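Local coordinates for GrpB family protein (Enterococcus faecalis, PDB 2NRK), which is of unknown function but belongs to the GrpB family and is probably related to the nucleotidyltransferases, at residues Glu64-Leu69 with Gly88-Arg93; Ile76-Met81 with His101-Tyr106; Gln24-Ile29 with Phe56-Glu61. All coordinates share one frame; numbering follows the deposited sequence.

How the contacts relate
The three contacts gather against one five-stranded mixed sheet, on the same side of the chain's centre. The centres of contacts 1 and 2 lie about 8 Å apart, and each is about 10 Å from contact 3. Along the chain, contact 3 closes first, joining helix 14-30 to strand 54-60; contacts 1 and 2 follow with alternating segments, running 64-69, 76-81, 88-93 and 101-106. Strand 101-107 lies between strands 54-60 and 89-94, while strand 79-80 forms the edge beyond 89-94. Helix 14-30 and the 64-69 turns are thus packed against a sheet of which 76-81 supplies the outermost strand, all within the GrpB family region.

Contact 1 (Glu64-Leu69 with Gly88-Arg93); sequences EKVDLL and GRRYLR
The guanidinium of Arg90 and the carboxylate of Asp67 lie nearly coplanar, their planes 17° apart, and meet edge to edge. Arg90 offers its NE side: NE donates to Asp67 OD1 at 2.7 Å and NH2 to Asp67 OD2 at 3.0 Å, both nearly straight and on the syn sides of the carboxylate. A water in the plane at the same rim accepts from Arg90 NH2 (2.9 Å) and donates to Glu64 OE2 (3.0 Å), linking a second carboxylate. At the remaining corner, Arg90 NH1 bonds to Arg89 O (3.0 Å) from well above the carbonyl plane, and four bonds thus fix the rotation. One face of the neighbouring Arg89 guanidinium carries Tyr91 CB, offset toward the rim. The bidentate Arg90-Asp67 salt bridge fastens strand 89-94 of the mixed sheet to the run of turns after strand 54-60, where Asp67 N bonds to Glu64 O. Asp67 OD1 is shared with Tyr80 OH of edge strand 79-80. With chi1 at -62°, CG of Arg90 stands anti to the carbonyl carbon, 4.2 Å from Val66 CG1; the bend at chi2 (-63°) then leads CD and the guanidinium round to Asp67. Buried Val66 also meets Ile105, Tyr80 and Phe73.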
loop_
_atom_site.group_PDB
_atom_site.type_symbol
_atom_site.label_atom_id
_atom_site.label_comp_id
_atom_site.label_asym_id
_atom_site.label_seq_id
_atom_site.Cartn_x
_atom_site.Cartn_y
_atom_site.Cartn_z
ATOM N N GLU A 64 -9.414 -8.504 15.375
ATOM C CA GLU A 64 -10.371 -9.146 16.297
ATOM C C GLU A 64 -10.129 -8.746 17.742
ATOM O O GLU A 64 -11.067 -8.686 18.551
ATOM C CB GLU A 64 -10.359 -10.670 16.118
ATOM C CG GLU A 64 -10.687 -11.087 14.681
ATOM C CD GLU A 64 -11.378 -12.448 14.572
ATOM O OE1 GLU A 64 -11.351 -13.247 15.550
ATOM O OE2 GLU A 64 -11.947 -12.724 13.482
ATOM N N LYS A 65 -8.876 -8.469 18.070
ATOM C CA LYS A 65 -8.499 -7.966 19.389
ATOM C C LYS A 65 -9.138 -6.615 19.755
ATOM O O LYS A 65 -9.257 -6.261 20.942
ATOM C CB LYS A 65 -6.988 -7.848 19.480
ATOM C CG LYS A 65 -6.297 -9.099 20.080
ATOM C CD LYS A 65 -4.783 -8.873 20.124
ATOM C CE LYS A 65 -4.373 -7.868 21.215
ATOM N NZ LYS A 65 -2.879 -7.732 21.264
ATOM N N VAL A 66 -9.546 -5.854 18.742
ATOM C CA VAL A 66 -10.128 -4.531 18.984
ATOM C C VAL A 66 -11.507 -4.697 19.631
ATOM O O VAL A 66 -11.942 -3.851 20.410
ATOM C CB VAL A 66 -10.181 -3.700 17.660
ATOM C CG1 VAL A 66 -10.924 -2.363 17.839
ATOM C CG2 VAL A 66 -8.757 -3.443 17.166
ATOM N N ASP A 67 -12.182 -5.795 19.319
ATOM C CA ASP A 67 -13.475 -6.092 19.954
ATOM C C ASP A 67 -13.422 -6.155 21.471
ATOM O O ASP A 67 -14.408 -5.828 22.135
ATOM C CB ASP A 67 -14.072 -7.366 19.357
ATOM C CG ASP A 67 -14.345 -7.214 17.866
ATOM O OD1 ASP A 67 -14.703 -6.090 17.415
ATOM O OD2 ASP A 67 -14.160 -8.205 17.136
ATOM N N LEU A 68 -12.275 -6.535 22.028
ATOM C CA LEU A 68 -12.120 -6.591 23.488
ATOM C C LEU A 68 -12.222 -5.209 24.120
ATOM O O LEU A 68 -12.432 -5.105 25.345
ATOM C CB LEU A 68 -10.756 -7.173 23.879
ATOM C CG LEU A 68 -10.312 -8.536 23.375
ATOM C CD1 LEU A 68 -8.868 -8.826 23.785
ATOM C CD2 LEU A 68 -11.239 -9.584 23.934
ATOM N N LEU A 69 -12.061 -4.168 23.291
ATOM C CA LEU A 69 -11.930 -2.798 23.772
ATOM C C LEU A 69 -13.214 -1.987 23.526
ATOM O O LEU A 69 -13.248 -0.772 23.781
ATOM C CB LEU A 69 -10.739 -2.126 23.067
ATOM C CG LEU A 69 -9.411 -2.803 23.454
ATOM C CD1 LEU A 69 -8.283 -2.119 22.692
ATOM C CD2 LEU A 69 -9.178 -2.797 24.972
ATOM N N GLY A 88 -13.552 -6.413 7.505
ATOM C CA GLY A 88 -12.281 -6.142 8.181
ATOM C C GLY A 88 -12.156 -4.820 8.910
ATOM O O GLY A 88 -11.174 -4.612 9.604
ATOM N N ARG A 89 -13.152 -3.942 8.803
ATOM C CA ARG A 89 -13.091 -2.660 9.506
ATOM C C ARG A 89 -13.657 -2.788 10.918
ATOM O O ARG A 89 -14.516 -3.663 11.171
ATOM C CB ARG A 89 -13.877 -1.594 8.727
ATOM C CG ARG A 89 -13.809 -0.198 9.384
ATOM C CD ARG A 89 -14.466 0.854 8.481
ATOM N NE ARG A 89 -15.908 0.586 8.266
ATOM C CZ ARG A 89 -16.739 1.480 7.718
ATOM N NH1 ARG A 89 -16.267 2.677 7.337
ATOM N NH2 ARG A 89 -18.027 1.203 7.528
ATOM N N ARG A 90 -13.152 -1.968 11.837
ATOM C CA ARG A 90 -13.957 -1.566 13.009
ATOM C C ARG A 90 -14.168 -0.075 12.942
ATOM O O ARG A 90 -13.199 0.682 12.891
ATOM C CB ARG A 90 -13.312 -1.985 14.331
ATOM C CG ARG A 90 -13.173 -3.507 14.459
ATOM C CD ARG A 90 -14.545 -4.231 14.456
ATOM N NE ARG A 90 -14.380 -5.661 14.737
ATOM C CZ ARG A 90 -14.096 -6.586 13.822
ATOM N NH1 ARG A 90 -13.990 -6.250 12.537
ATOM N NH2 ARG A 90 -13.946 -7.883 14.201
ATOM N N TYR A 91 -15.425 0.350 12.994
ATOM C CA TYR A 91 -15.759 1.736 12.774
ATOM C C TYR A 91 -16.304 2.291 14.099
ATOM O O TYR A 91 -17.114 1.621 14.759
ATOM C CB TYR A 91 -16.832 1.809 11.686
ATOM C CG TYR A 91 -17.336 3.203 11.366
ATOM C CD1 TYR A 91 -16.474 4.171 10.859
ATOM C CD2 TYR A 91 -18.691 3.527 11.509
ATOM C CE1 TYR A 91 -16.954 5.466 10.518
ATOM C CE2 TYR A 91 -19.177 4.817 11.172
ATOM C CZ TYR A 91 -18.284 5.766 10.700
ATOM O OH TYR A 91 -18.775 7.029 10.384
ATOM N N LEU A 92 -15.843 3.475 14.471
ATOM C CA LEU A 92 -16.332 4.173 15.671
ATOM C C LEU A 92 -16.830 5.541 15.258
ATOM O O LEU A 92 -16.225 6.201 14.423
ATOM C CB LEU A 92 -15.212 4.395 16.702
ATOM C CG LEU A 92 -14.225 3.278 17.066
ATOM C CD1 LEU A 92 -13.185 3.807 18.043
ATOM C CD2 LEU A 92 -14.959 2.144 17.665
ATOM N N ARG A 93 -17.910 5.985 15.881
ATOM C CA ARG A 93 -18.382 7.347 15.665
ATOM C C ARG A 93 -18.789 7.965 16.971
ATOM O O ARG A 93 -19.312 7.290 17.884
ATOM C CB ARG A 93 -19.560 7.374 14.664
ATOM C CG ARG A 93 -20.785 6.666 15.151
ATOM C CD ARG A 93 -21.820 6.538 14.002
ATOM N NE ARG A 93 -23.037 6.002 14.563
ATOM C CZ ARG A 93 -24.047 5.532 13.838
ATOM N NH1 ARG A 93 -23.957 5.546 12.511
ATOM N NH2 ARG A 93 -25.112 5.045 14.454
HETATM O O HOH W 1 -13.106 -10.154 12.546
#

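Contact 2 (Ile76-Met81 with His101-Tyr106); sequences IGYEYM and HHVHIY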
loop_
_atom_site.group_PDB
_atom_site.type_symbol
_atom_site.label_atom_id
_atom_site.label_comp_id
_atom_site.label_asym_id
_atom_site.label_seq_id
_atom_site.Cartn_x
_atom_site.Cartn_y
_atom_site.Cartn_z
ATOM N N ILE A 76 -15.246 6.552 26.387
ATOM C CA ILE A 76 -14.829 7.881 25.903
ATOM C C ILE A 76 -15.763 8.454 24.817
ATOM O O ILE A 76 -15.398 9.369 24.058
ATOM C CB ILE A 76 -13.321 7.934 25.525
ATOM C CG1 ILE A 76 -13.002 7.036 24.328
ATOM C CG2 ILE A 76 -12.467 7.544 26.751
ATOM C CD1 ILE A 76 -11.628 7.404 23.618
ATOM N N GLY A 77 -16.957 7.875 24.714
ATOM C CA GLY A 77 -18.024 8.503 23.951
ATOM C C GLY A 77 -18.361 7.914 22.602
ATOM O O GLY A 77 -19.223 8.442 21.924
ATOM N N TYR A 78 -17.651 6.872 22.192
ATOM C CA TYR A 78 -17.902 6.247 20.898
ATOM C C TYR A 78 -19.074 5.280 20.885
ATOM O O TYR A 78 -19.323 4.556 21.868
ATOM C CB TYR A 78 -16.647 5.510 20.400
ATOM C CG TYR A 78 -15.560 6.458 19.952
ATOM C CD1 TYR A 78 -15.656 7.118 18.710
ATOM C CD2 TYR A 78 -14.473 6.731 20.782
ATOM C CE1 TYR A 78 -14.653 8.005 18.287
ATOM C CE2 TYR A 78 -13.477 7.636 20.373
ATOM C CZ TYR A 78 -13.583 8.240 19.115
ATOM O OH TYR A 78 -12.626 9.161 18.685
ATOM N N GLU A 79 -19.798 5.283 19.763
ATOM C CA GLU A 79 -20.593 4.153 19.368
ATOM C C GLU A 79 -19.679 3.197 18.600
ATOM O O GLU A 79 -18.999 3.596 17.638
ATOM C CB GLU A 79 -21.715 4.582 18.406
ATOM C CG GLU A 79 -22.910 5.237 18.960
ATOM C CD GLU A 79 -23.944 5.404 17.825
ATOM O OE1 GLU A 79 -23.816 6.379 17.055
ATOM O OE2 GLU A 79 -24.818 4.532 17.686
ATOM N N TYR A 80 -19.666 1.950 19.042
ATOM C CA TYR A 80 -18.813 0.918 18.482
ATOM C C TYR A 80 -19.594 0.194 17.392
ATOM O O TYR A 80 -20.488 -0.599 17.695
ATOM C CB TYR A 80 -18.399 -0.052 19.584
ATOM C CG TYR A 80 -17.310 -0.998 19.146
ATOM C CD1 TYR A 80 -15.964 -0.620 19.236
ATOM C CD2 TYR A 80 -17.615 -2.273 18.669
ATOM C CE1 TYR A 80 -14.955 -1.470 18.850
ATOM C CE2 TYR A 80 -16.591 -3.153 18.262
ATOM C CZ TYR A 80 -15.273 -2.718 18.344
ATOM O OH TYR A 80 -14.274 -3.567 17.949
HETATM N N MSE A 81 -19.297 0.498 16.132
HETATM C CA MSE A 81 -20.192 0.086 15.035
HETATM C C MSE A 81 -19.820 -1.238 14.347
HETATM O O MSE A 81 -20.555 -1.697 13.455
HETATM C CB MSE A 81 -20.301 1.202 13.965
HETATM C CG MSE A 81 -20.856 2.567 14.413
HETATM SE SE MSE A 81 -22.526 2.437 15.279
HETATM C CE MSE A 81 -23.679 2.136 13.763
ATOM N N HIS A 101 -16.209 12.893 15.429
ATOM C CA HIS A 101 -15.043 11.995 15.197
ATOM C C HIS A 101 -15.519 10.709 14.533
ATOM O O HIS A 101 -16.496 10.110 14.975
ATOM C CB HIS A 101 -14.321 11.607 16.500
ATOM C CG HIS A 101 -13.823 12.763 17.313
ATOM N ND1 HIS A 101 -14.651 13.538 18.100
ATOM C CD2 HIS A 101 -12.570 13.220 17.527
ATOM C CE1 HIS A 101 -13.929 14.444 18.736
ATOM N NE2 HIS A 101 -12.663 14.286 18.392
ATOM N N HIS A 102 -14.854 10.314 13.456
ATOM C CA HIS A 102 -15.117 9.015 12.786
ATOM C C HIS A 102 -13.777 8.270 12.792
ATOM O O HIS A 102 -12.750 8.839 12.386
ATOM C CB HIS A 102 -15.541 9.204 11.354
ATOM C CG HIS A 102 -16.947 9.681 11.209
ATOM N ND1 HIS A 102 -17.439 10.183 10.026
ATOM C CD2 HIS A 102 -17.960 9.741 12.102
ATOM C CE1 HIS A 102 -18.707 10.512 10.188
ATOM N NE2 HIS A 102 -19.054 10.253 11.435
ATOM N N VAL A 103 -13.777 7.062 13.339
ATOM C CA VAL A 103 -12.533 6.290 13.456
ATOM C C VAL A 103 -12.645 5.045 12.617
ATOM O O VAL A 103 -13.595 4.271 12.774
ATOM C CB VAL A 103 -12.266 5.923 14.953
ATOM C CG1 VAL A 103 -10.947 5.150 15.094
ATOM C CG2 VAL A 103 -12.241 7.185 15.818
ATOM N N HIS A 104 -11.675 4.846 11.720
ATOM C CA HIS A 104 -11.739 3.758 10.741
ATOM C C HIS A 104 -10.555 2.862 11.087
ATOM O O HIS A 104 -9.400 3.267 10.871
ATOM C CB HIS A 104 -11.528 4.305 9.317
ATOM C CG HIS A 104 -12.430 5.450 8.958
ATOM N ND1 HIS A 104 -13.574 5.289 8.206
ATOM C CD2 HIS A 104 -12.372 6.762 9.281
ATOM C CE1 HIS A 104 -14.166 6.464 8.055
ATOM N NE2 HIS A 104 -13.462 7.375 8.701
ATOM N N ILE A 105 -10.836 1.704 11.679
ATOM C CA ILE A 105 -9.765 0.829 12.157
ATOM C C ILE A 105 -9.644 -0.346 11.182
ATOM O O ILE A 105 -10.634 -0.997 10.851
ATOM C CB ILE A 105 -10.031 0.312 13.584
ATOM C CG1 ILE A 105 -10.324 1.478 14.546
ATOM C CG2 ILE A 105 -8.825 -0.458 14.105
ATOM C CD1 ILE A 105 -10.802 1.014 15.971
ATOM N N TYR A 106 -8.416 -0.618 10.724
ATOM C CA TYR A 106 -8.196 -1.769 9.845
ATOM C C TYR A 106 -6.965 -2.563 10.288
ATOM O O TYR A 106 -6.048 -2.018 10.892
ATOM C CB TYR A 106 -7.924 -1.327 8.414
ATOM C CG TYR A 106 -9.040 -0.546 7.739
ATOM C CD1 TYR A 106 -10.078 -1.197 7.073
ATOM C CD2 TYR A 106 -8.983 0.843 7.707
ATOM C CE1 TYR A 106 -11.078 -0.420 6.388
ATOM C CE2 TYR A 106 -9.955 1.598 7.061
ATOM C CZ TYR A 106 -10.975 0.974 6.413
ATOM O OH TYR A 106 -11.882 1.803 5.737
#
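Tyr78 OH is hydrogen-bonded to Glu22 OE2 of helix 14-30 while two apolar groups of strand 101-107 press on it, Val103 CG2 at 3.5 Å and His101 CB at 3.7 Å. The tyrosine leaves a Schellman motif that ends helix 70-75: Gly77, with positive phi, is the C-prime residue, Tyr78 N reaches back to Phe73 O and Gly77 N to Glu74 O. The chain then enters the short strand 79-80, outermost in the sheet within this chain. Strand 89-94 separates that edge from strand 101-107 in the sheet, so the contact is made by side chains alone and no hydrogen bond joins the two segments. Tyr78 crosses both of its partners at about a right angle. Its CE1 lies 3.5 Å from Val103 CG2, the methyl that stands beside the backbone N of the valine because CG1 takes the anti position (chi1 -178°). The same ring carbon is 4.0 Å from His101 CB, so Tyr78 bridges His101 and Val103, two residues apart on the strand. Tyr78 is buried, and Glu22 satisfies its hydroxyl. At the ring edge away from CE1, Ile76 CD1 lies in the plane, 3.7 Å from Tyr78 CE2.

Contact 3 (Gln24-Ile29 with Phe56-Glu61); sequences QALKQI and FLVIVE
Leu26 reaches from helix 14-30 with a single methyl, CD1, and rests it against two side chains of strand 54-60. The nearer is Phe56, whose CD1 lies 3.9 Å from Leu26 CD1 and whose CG is 4.1 Å from the same methyl; the touch falls at the root of the ring, near its attachment to CB. The second is Val58, where CG2 lies a looser 4.4 Å from Leu26 CD1. All three residues are buried, and the contact is wholly apolar. CG of Leu26 stands anti to its carbonyl carbon (chi1 -65°) and chi2 is extended at 171°, which extends CD1 toward the strand, whose Val58 CA lies 8.8 Å from Leu26 CA. The other branch, CD2, serves a different neighbour, Tyr78, and Phe73 of helix 70-75 also touches this leucine. Farther out, the ring of Phe56 meets that of Phe19, about two turns before Leu26 on the same helix, with their planes at about 25°. The strand itself is held by the parallel neighbour 101-107, through bonds from His104 N to Phe56 O and from Tyr106 N to Val58 O. Ile59, pointing to the other face, packs on Trp172 of the second subunit; past the strand end, Glu61 forms a salt bridge with Lys169 of that subunit. This is the helix-on-sheet packing of an alpha/beta fold: helix 14-30 lies on one face of the sheet, beside helix 70-75 and packed against strand 54-60, which runs between strands 34-40 and 101-107.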
loop_
_atom_site.group_PDB
_atom_site.type_symbol
_atom_site.label_atom_id
_atom_site.label_comp_id
_atom_site.label_asym_id
_atom_site.label_seq_id
_atom_site.Cartn_x
_atom_site.Cartn_y
_atom_site.Cartn_z
ATOM N N GLN A 24 -4.047 10.572 20.616
ATOM C CA GLN A 24 -3.370 10.147 21.842
ATOM C C GLN A 24 -4.336 9.320 22.708
ATOM O O GLN A 24 -3.970 8.273 23.261
ATOM C CB GLN A 24 -2.881 11.383 22.612
ATOM C CG GLN A 24 -1.629 11.186 23.474
ATOM C CD GLN A 24 -1.200 12.477 24.161
ATOM O OE1 GLN A 24 -2.031 13.196 24.719
ATOM N NE2 GLN A 24 0.095 12.783 24.113
ATOM N N ALA A 25 -5.568 9.807 22.825
ATOM C CA ALA A 25 -6.601 9.119 23.607
ATOM C C ALA A 25 -6.818 7.711 23.052
ATOM O O ALA A 25 -6.887 6.738 23.825
ATOM C CB ALA A 25 -7.903 9.928 23.609
ATOM N N LEU A 26 -6.921 7.592 21.721
ATOM C CA LEU A 26 -7.087 6.293 21.065
ATOM C C LEU A 26 -5.909 5.346 21.317
ATOM O O LEU A 26 -6.106 4.165 21.640
ATOM C CB LEU A 26 -7.315 6.462 19.552
ATOM C CG LEU A 26 -8.621 7.190 19.223
ATOM C CD1 LEU A 26 -8.631 7.512 17.711
ATOM C CD2 LEU A 26 -9.810 6.324 19.599
ATOM N N LYS A 27 -4.687 5.868 21.203
ATOM C CA LYS A 27 -3.497 5.061 21.469
ATOM C C LYS A 27 -3.448 4.547 22.903
ATOM O O LYS A 27 -2.947 3.445 23.147
ATOM C CB LYS A 27 -2.246 5.870 21.182
ATOM C CG LYS A 27 -2.003 6.099 19.708
ATOM C CD LYS A 27 -0.900 7.131 19.475
ATOM C CE LYS A 27 -0.960 7.668 18.049
ATOM N NZ LYS A 27 0.209 8.576 17.771
ATOM N N GLN A 28 -3.962 5.329 23.857
ATOM C CA GLN A 28 -3.926 4.900 25.261
ATOM C C GLN A 28 -4.743 3.625 25.411
ATOM O O GLN A 28 -4.415 2.764 26.221
ATOM C CB GLN A 28 -4.474 5.963 26.230
ATOM C CG GLN A 28 -3.570 7.179 26.435
ATOM C CD GLN A 28 -4.074 8.091 27.566
ATOM O OE1 GLN A 28 -3.293 8.513 28.451
ATOM N NE2 GLN A 28 -5.368 8.401 27.545
ATOM N N ILE A 29 -5.816 3.527 24.622
ATOM C CA ILE A 29 -6.739 2.387 24.701
ATOM C C ILE A 29 -6.210 1.192 23.929
ATOM O O ILE A 29 -6.253 0.061 24.423
ATOM C CB ILE A 29 -8.156 2.774 24.201
ATOM C CG1 ILE A 29 -8.787 3.776 25.174
ATOM C CG2 ILE A 29 -9.051 1.539 24.003
ATOM C CD1 ILE A 29 -9.958 4.507 24.554
ATOM N N PHE A 56 -10.124 9.483 11.460
ATOM C CA PHE A 56 -8.931 8.753 11.954
ATOM C C PHE A 56 -8.780 7.423 11.245
ATOM O O PHE A 56 -9.771 6.666 11.101
ATOM C CB PHE A 56 -9.031 8.471 13.470
ATOM C CG PHE A 56 -9.198 9.706 14.303
ATOM C CD1 PHE A 56 -8.113 10.237 14.995
ATOM C CD2 PHE A 56 -10.425 10.355 14.379
ATOM C CE1 PHE A 56 -8.235 11.429 15.732
ATOM C CE2 PHE A 56 -10.557 11.533 15.123
ATOM C CZ PHE A 56 -9.457 12.078 15.805
ATOM N N LEU A 57 -7.556 7.157 10.764
ATOM C CA LEU A 57 -7.197 5.838 10.213
ATOM C C LEU A 57 -6.314 5.169 11.247
ATOM O O LEU A 57 -5.254 5.682 11.576
ATOM C CB LEU A 57 -6.454 5.985 8.879
ATOM C CG LEU A 57 -5.928 4.662 8.260
ATOM C CD1 LEU A 57 -7.060 3.662 7.994
ATOM C CD2 LEU A 57 -5.179 4.937 6.943
ATOM N N VAL A 58 -6.806 4.093 11.827
ATOM C CA VAL A 58 -6.062 3.375 12.857
ATOM C C VAL A 58 -5.678 2.009 12.261
ATOM O O VAL A 58 -6.552 1.238 11.833
ATOM C CB VAL A 58 -6.936 3.179 14.125
ATOM C CG1 VAL A 58 -6.169 2.385 15.148
ATOM C CG2 VAL A 58 -7.347 4.523 14.719
ATOM N N ILE A 59 -4.380 1.718 12.262
ATOM C CA ILE A 59 -3.876 0.479 11.671
ATOM C C ILE A 59 -3.389 -0.391 12.813
ATOM O O ILE A 59 -2.566 0.059 13.630
ATOM C CB ILE A 59 -2.716 0.792 10.684
ATOM C CG1 ILE A 59 -3.216 1.764 9.613
ATOM C CG2 ILE A 59 -2.203 -0.505 10.111
ATOM C CD1 ILE A 59 -2.051 2.310 8.749
ATOM N N VAL A 60 -3.910 -1.613 12.895
ATOM C CA VAL A 60 -3.612 -2.525 14.013
ATOM C C VAL A 60 -3.021 -3.853 13.547
ATOM O O VAL A 60 -3.173 -4.246 12.375
ATOM C CB VAL A 60 -4.901 -2.831 14.881
ATOM C CG1 VAL A 60 -5.433 -1.531 15.486
ATOM C CG2 VAL A 60 -5.988 -3.558 14.037
ATOM N N GLU A 61 -2.362 -4.558 14.472
ATOM C CA GLU A 61 -1.813 -5.881 14.164
ATOM C C GLU A 61 -2.911 -6.919 14.012
ATOM O O GLU A 61 -2.846 -7.767 13.115
ATOM C CB GLU A 61 -0.817 -6.313 15.245
ATOM C CG GLU A 61 0.412 -5.439 15.242
ATOM C CD GLU A 61 1.604 -6.058 15.979
ATOM O OE1 GLU A 61 1.822 -7.301 15.899
ATOM O OE2 GLU A 61 2.319 -5.259 16.624
#